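Local coordinates for cytidine deaminase (Burkholderia pseudomallei, PDB 3DMO), which catalyses the zinc-dependent hydrolytic deamination of cytidine and 2'-deoxycytidine to uridine and 2'-deoxyuridine, probably scavenging both nucleosides for UMP synthesis, at residues A[25-30]-A[50-55]; A[32-37]-A[61-66]. All coordinates share one frame; numbering follows the deposited sequence.

Interaction 1: residues A[25-30]-A[50-55]; sequences AYAPYS and NVENAS
The carboxylate of Glu52 reaches into the bend of 25-30 and is gripped there by Tyr29 and Ser30. Glu52 OE2 takes two backbone donors, Tyr29 N, nearly in line with its C-O bond, and Ser30 N, on the syn lone pair at 2.9 Å and 168°. OE1 accepts the hydroxyl of Ser30, with OG 2.5 Å from OE1 of Glu52 and 22° out of the carboxylate plane. Ala27 packs its CB against CD of Glu52 at 3.6 Å, which completes the tight part of the contact. Before this turn the two loops run alongside in a single beta bridge at Tyr26 and Val51: Tyr26 N donates to Asn50 O, and Glu52 N to Tyr26 O at 2.8 Å. Toward Ala54 the packing is looser and mostly van der Waals. The Tyr29 ring, with CG anti to its carbonyl carbon (chi1 -54°), lies with one face over the Asn53-Ala54 backbone, and Ala54 CA makes a CH-pi contact 4.0 Å from the ring centroid. This end is partly exposed, yet a second subunit also reaches it: its Glu105 bonds the hydroxyls of Tyr26 and Tyr29. Asn50 to Ser55 belong to the predicted substrate-binding loop; Asn50 ND2, which also donates to Phe32 O, and Glu52 OE1 both bond a diol, probably from the crystallisation liquor. Three donors on one carboxylate would be expected to fix its rotation, consistent with a side chain held ready for a polar ligand such as the nucleoside.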
loop_
_atom_site.group_PDB
_atom_site.type_symbol
_atom_site.label_atom_id
_atom_site.label_comp_id
_atom_site.label_asym_id
_atom_site.label_seq_id
_atom_site.Cartn_x
_atom_site.Cartn_y
_atom_site.Cartn_z
ATOM N N ALA A 25 -8.521 17.737 -3.696
ATOM C CA ALA A 25 -8.483 16.443 -3.010
ATOM C C ALA A 25 -9.805 15.683 -3.111
ATOM O O ALA A 25 -10.884 16.278 -3.156
ATOM C CB ALA A 25 -8.099 16.624 -1.558
ATOM N N TYR A 26 -9.700 14.363 -3.182
ATOM C CA TYR A 26 -10.855 13.488 -3.071
ATOM C C TYR A 26 -10.693 12.738 -1.756
ATOM O O TYR A 26 -10.009 11.712 -1.691
ATOM C CB TYR A 26 -10.944 12.535 -4.273
ATOM C CG TYR A 26 -12.071 11.524 -4.192
ATOM C CD1 TYR A 26 -13.408 11.918 -4.304
ATOM C CD2 TYR A 26 -11.792 10.167 -4.007
ATOM C CE1 TYR A 26 -14.443 10.969 -4.224
ATOM C CE2 TYR A 26 -12.809 9.220 -3.933
ATOM C CZ TYR A 26 -14.126 9.626 -4.036
ATOM O OH TYR A 26 -15.115 8.671 -3.959
ATOM N N ALA A 27 -11.294 13.287 -0.701
ATOM C CA ALA A 27 -11.184 12.715 0.642
ATOM C C ALA A 27 -12.537 12.653 1.379
ATOM O O ALA A 27 -12.669 13.211 2.470
ATOM C CB ALA A 27 -10.144 13.489 1.471
ATOM N N PRO A 28 -13.533 11.943 0.808
ATOM C CA PRO A 28 -14.838 11.907 1.471
ATOM C C PRO A 28 -14.865 10.991 2.696
ATOM O O PRO A 28 -15.846 10.999 3.441
ATOM C CB PRO A 28 -15.759 11.356 0.382
ATOM C CG PRO A 28 -14.884 10.461 -0.408
ATOM C CD PRO A 28 -13.531 11.127 -0.425
ATOM N N TYR A 29 -13.805 10.214 2.911
ATOM C CA TYR A 29 -13.769 9.288 4.044
ATOM C C TYR A 29 -13.142 9.914 5.285
ATOM O O TYR A 29 -13.740 9.876 6.359
ATOM C CB TYR A 29 -13.093 7.958 3.662
ATOM C CG TYR A 29 -13.749 7.338 2.448
ATOM C CD1 TYR A 29 -13.202 7.510 1.182
ATOM C CD2 TYR A 29 -14.955 6.640 2.558
ATOM C CE1 TYR A 29 -13.811 6.979 0.057
ATOM C CE2 TYR A 29 -15.579 6.107 1.437
ATOM C CZ TYR A 29 -15.005 6.289 0.188
ATOM O OH TYR A 29 -15.608 5.771 -0.934
ATOM N N SER A 30 -11.951 10.493 5.138
ATOM C CA SER A 30 -11.290 11.192 6.247
ATOM C C SER A 30 -11.804 12.618 6.416
ATOM O O SER A 30 -11.751 13.177 7.520
ATOM C CB SER A 30 -9.773 11.228 6.042
ATOM O OG SER A 30 -9.417 12.074 4.959
ATOM N N ASN A 50 -4.465 14.158 -1.973
ATOM C CA ASN A 50 -4.839 12.814 -1.557
ATOM C C ASN A 50 -6.070 12.329 -2.326
ATOM O O ASN A 50 -6.919 13.131 -2.735
ATOM C CB ASN A 50 -4.978 12.669 -0.030
ATOM C CG ASN A 50 -5.934 13.674 0.594
ATOM O OD1 ASN A 50 -6.040 14.816 0.149
ATOM N ND2 ASN A 50 -6.603 13.256 1.670
ATOM N N VAL A 51 -6.112 11.031 -2.593
ATOM C CA VAL A 51 -7.205 10.423 -3.353
ATOM C C VAL A 51 -7.589 9.174 -2.605
ATOM O O VAL A 51 -6.831 8.197 -2.581
ATOM C CB VAL A 51 -6.801 10.073 -4.812
ATOM C CG1 VAL A 51 -7.983 9.453 -5.563
ATOM C CG2 VAL A 51 -6.283 11.322 -5.538
ATOM N N GLU A 52 -8.762 9.220 -1.984
ATOM C CA GLU A 52 -9.194 8.153 -1.096
ATOM C C GLU A 52 -10.008 7.069 -1.808
ATOM O O GLU A 52 -10.412 7.225 -2.965
ATOM C CB GLU A 52 -9.935 8.730 0.120
ATOM C CG GLU A 52 -9.028 9.635 0.941
ATOM C CD GLU A 52 -9.590 10.063 2.286
ATOM O OE1 GLU A 52 -8.773 10.448 3.150
ATOM O OE2 GLU A 52 -10.825 10.046 2.477
ATOM N N ASN A 53 -10.204 5.953 -1.104
ATOM C CA ASN A 53 -10.963 4.814 -1.609
ATOM C C ASN A 53 -11.728 4.206 -0.443
ATOM O O ASN A 53 -11.280 4.311 0.697
ATOM C CB ASN A 53 -10.007 3.779 -2.209
ATOM C CG ASN A 53 -10.722 2.735 -3.030
ATOM O OD1 ASN A 53 -11.205 1.731 -2.492
ATOM N ND2 ASN A 53 -10.785 2.947 -4.343
ATOM N N ALA A 54 -12.882 3.597 -0.725
ATOM C CA ALA A 54 -13.720 2.994 0.321
ATOM C C ALA A 54 -12.954 1.910 1.068
ATOM O O ALA A 54 -13.175 1.694 2.260
ATOM C CB ALA A 54 -15.018 2.439 -0.270
ATOM N N SER A 55 -12.065 1.232 0.350
ATOM C CA SER A 55 -11.094 0.352 0.975
ATOM C C SER A 55 -9.873 1.204 1.278
ATOM O O SER A 55 -9.097 1.531 0.380
ATOM C CB SER A 55 -10.735 -0.812 0.055
ATOM O OG SER A 55 -9.702 -1.590 0.629
#

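Interaction 2: residues A[32-37]-A[61-66]. With ZN (zinc ion), chain E.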
loop_
_atom_site.group_PDB
_atom_site.type_symbol
_atom_site.label_atom_id
_atom_site.label_comp_id
_atom_site.label_asym_id
_atom_site.label_seq_id
_atom_site.Cartn_x
_atom_site.Cartn_y
_atom_site.Cartn_z
ATOM N N PHE A 32 -10.151 14.924 5.317
ATOM C CA PHE A 32 -8.892 15.578 5.614
ATOM C C PHE A 32 -8.153 15.782 4.297
ATOM O O PHE A 32 -7.548 14.853 3.770
ATOM C CB PHE A 32 -8.072 14.710 6.571
ATOM C CG PHE A 32 -6.811 15.365 7.071
ATOM C CD1 PHE A 32 -6.852 16.297 8.112
ATOM C CD2 PHE A 32 -5.573 15.039 6.514
ATOM C CE1 PHE A 32 -5.682 16.895 8.583
ATOM C CE2 PHE A 32 -4.396 15.633 6.980
ATOM C CZ PHE A 32 -4.452 16.562 8.014
ATOM N N LYS A 33 -8.238 16.997 3.763
ATOM C CA LYS A 33 -7.641 17.318 2.475
ATOM C C LYS A 33 -6.180 17.710 2.623
ATOM O O LYS A 33 -5.820 18.509 3.498
ATOM C CB LYS A 33 -8.419 18.438 1.788
ATOM C CG LYS A 33 -9.847 18.059 1.419
ATOM C CD LYS A 33 -10.509 19.159 0.606
ATOM C CE LYS A 33 -11.887 18.708 0.148
ATOM N NZ LYS A 33 -12.597 19.758 -0.647
ATOM N N VAL A 34 -5.341 17.142 1.761
ATOM C CA VAL A 34 -3.921 17.463 1.742
ATOM C C VAL A 34 -3.544 17.868 0.318
ATOM O O VAL A 34 -4.073 17.322 -0.652
ATOM C CB VAL A 34 -3.035 16.268 2.206
ATOM C CG1 VAL A 34 -1.555 16.670 2.295
ATOM C CG2 VAL A 34 -3.483 15.725 3.557
ATOM N N GLY A 35 -2.650 18.846 0.200
ATOM C CA GLY A 35 -2.119 19.233 -1.100
ATOM C C GLY A 35 -0.607 19.224 -1.112
ATOM O O GLY A 35 0.044 19.402 -0.081
ATOM N N ALA A 36 -0.048 19.017 -2.298
ATOM C CA ALA A 36 1.389 19.086 -2.491
ATOM C C ALA A 36 1.680 19.736 -3.819
ATOM O O ALA A 36 0.874 19.671 -4.747
ATOM C CB ALA A 36 2.016 17.691 -2.432
ATOM N N ALA A 37 2.826 20.395 -3.899
ATOM C CA ALA A 37 3.280 20.957 -5.159
ATOM C C ALA A 37 4.761 20.696 -5.310
ATOM O O ALA A 37 5.552 21.013 -4.425
ATOM C CB ALA A 37 2.986 22.440 -5.230
ATOM N N CYS A 61 -1.621 9.386 -1.037
ATOM C CA CYS A 61 -1.290 10.687 -0.471
ATOM C C CYS A 61 -0.928 11.718 -1.530
ATOM O O CYS A 61 -0.469 11.366 -2.625
ATOM C CB CYS A 61 -0.105 10.541 0.469
ATOM S SG CYS A 61 -0.446 9.595 1.955
ATOM N N ALA A 62 -1.120 12.996 -1.179
ATOM C CA ALA A 62 -0.768 14.141 -2.022
ATOM C C ALA A 62 0.668 14.134 -2.559
ATOM O O ALA A 62 0.886 14.332 -3.756
ATOM C CB ALA A 62 -1.039 15.451 -1.269
ATOM N N GLU A 63 1.636 13.890 -1.672
ATOM C CA GLU A 63 3.055 13.885 -2.031
ATOM C C GLU A 63 3.288 12.861 -3.145
ATOM O O GLU A 63 3.954 13.147 -4.149
ATOM C CB GLU A 63 3.931 13.511 -0.821
ATOM C CG GLU A 63 3.809 14.424 0.413
ATOM C CD GLU A 63 2.744 13.966 1.420
ATOM O OE1 GLU A 63 1.576 13.768 1.038
ATOM O OE2 GLU A 63 3.078 13.808 2.614
ATOM N N ARG A 64 2.730 11.663 -2.960
ATOM C CA ARG A 64 2.906 10.590 -3.929
ATOM C C ARG A 64 2.166 10.847 -5.238
ATOM O O ARG A 64 2.705 10.560 -6.301
ATOM C CB ARG A 64 2.550 9.230 -3.328
ATOM C CG ARG A 64 3.629 8.723 -2.377
ATOM C CD ARG A 64 3.260 7.369 -1.810
ATOM N NE ARG A 64 2.303 7.494 -0.715
ATOM C CZ ARG A 64 1.559 6.498 -0.244
ATOM N NH1 ARG A 64 1.656 5.270 -0.759
ATOM N NH2 ARG A 64 0.721 6.724 0.759
ATOM N N THR A 65 0.964 11.421 -5.158
ATOM C CA THR A 65 0.215 11.842 -6.347
ATOM C C THR A 65 1.032 12.821 -7.206
ATOM O O THR A 65 1.138 12.639 -8.421
ATOM C CB THR A 65 -1.141 12.476 -5.970
ATOM O OG1 THR A 65 -1.979 11.480 -5.371
ATOM C CG2 THR A 65 -1.848 13.038 -7.210
ATOM N N ALA A 66 1.614 13.841 -6.571
ATOM C CA ALA A 66 2.469 14.809 -7.273
ATOM C C ALA A 66 3.675 14.150 -7.945
ATOM O O ALA A 66 3.948 14.394 -9.116
ATOM C CB ALA A 66 2.927 15.921 -6.326
HETATM ZN ZN ZN E . 1.660 10.053 3.009
HETATM O O HOH W 1 1.612 11.958 3.981
#
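Val34 turns CG1 anti to its backbone N (chi1 -175°), which sets this methyl 3.8 Å from CB of Ala62, while Glu63 bends at chi2 (91°) and swings its carboxylate back toward the zinc. The arrangement belongs to the cytidine deaminase fold, in which a helix that starts just after a zinc-binding cysteine, and carries the predicted active-site glutamate in its first turn, packs on a mixed beta sheet. Strand 34-37 and helix 62-66 come within 7.0 Å of each other, axis to axis, and cross at -37°. Small residues allow so close an approach. Ala62 CB sits over the strand backbone, 3.6 Å from Val34 O, and Ala36 CB rests against the first turn of the helix, 4.0 Å from Ala62 CB, with Ala66 CB a little farther along. No hydrogen bond joins the two segments; methyl groups pack on one another and on backbone atoms. The metal site lies at the N-terminal end of the helix. Cys61, at the N-cap position, binds zinc through SG, and Cys96 and Cys99 supply the other two thiolates. Arg64 bends at chi3 and lays the edge of its guanidinium against the same sulfur, Arg64 NH2 donating to Cys61 SG at 3.3 Å and close to the guanidinium plane; this bond probably draws some negative charge from the thiolate. Glu63, predicted to be the proton donor, also packs beside Pro95 and Val85. The fourth zinc ligand is a water 2.1 Å from the metal, and this water donates a hydrogen bond to Glu63 OE2 at 2.7 Å.

Interaction 2 lies in the core, about 6 Å from the centre of the chain to its own centre, whereas interaction 1 is a partly buried pairing of loops about 17 Å out, where neighbouring subunits close in. Their chemistry follows their place: alanine and valine methyls join sheet to helix inside, while a carboxylate, a serine hydroxyl and backbone amide and carbonyl groups join the two loops outside. The loops continue into the elements of interaction 2: 25-30 leads to strand 34-40, and loop 50-55 to helix 62-72. Asn50 ties them directly, ND2 donating to Phe32 O and OD1 accepting from Val34 N. The predicted substrate loop is thereby anchored to the segment leading into strand 34-40, against which packs the helix that follows the zinc ligand Cys61.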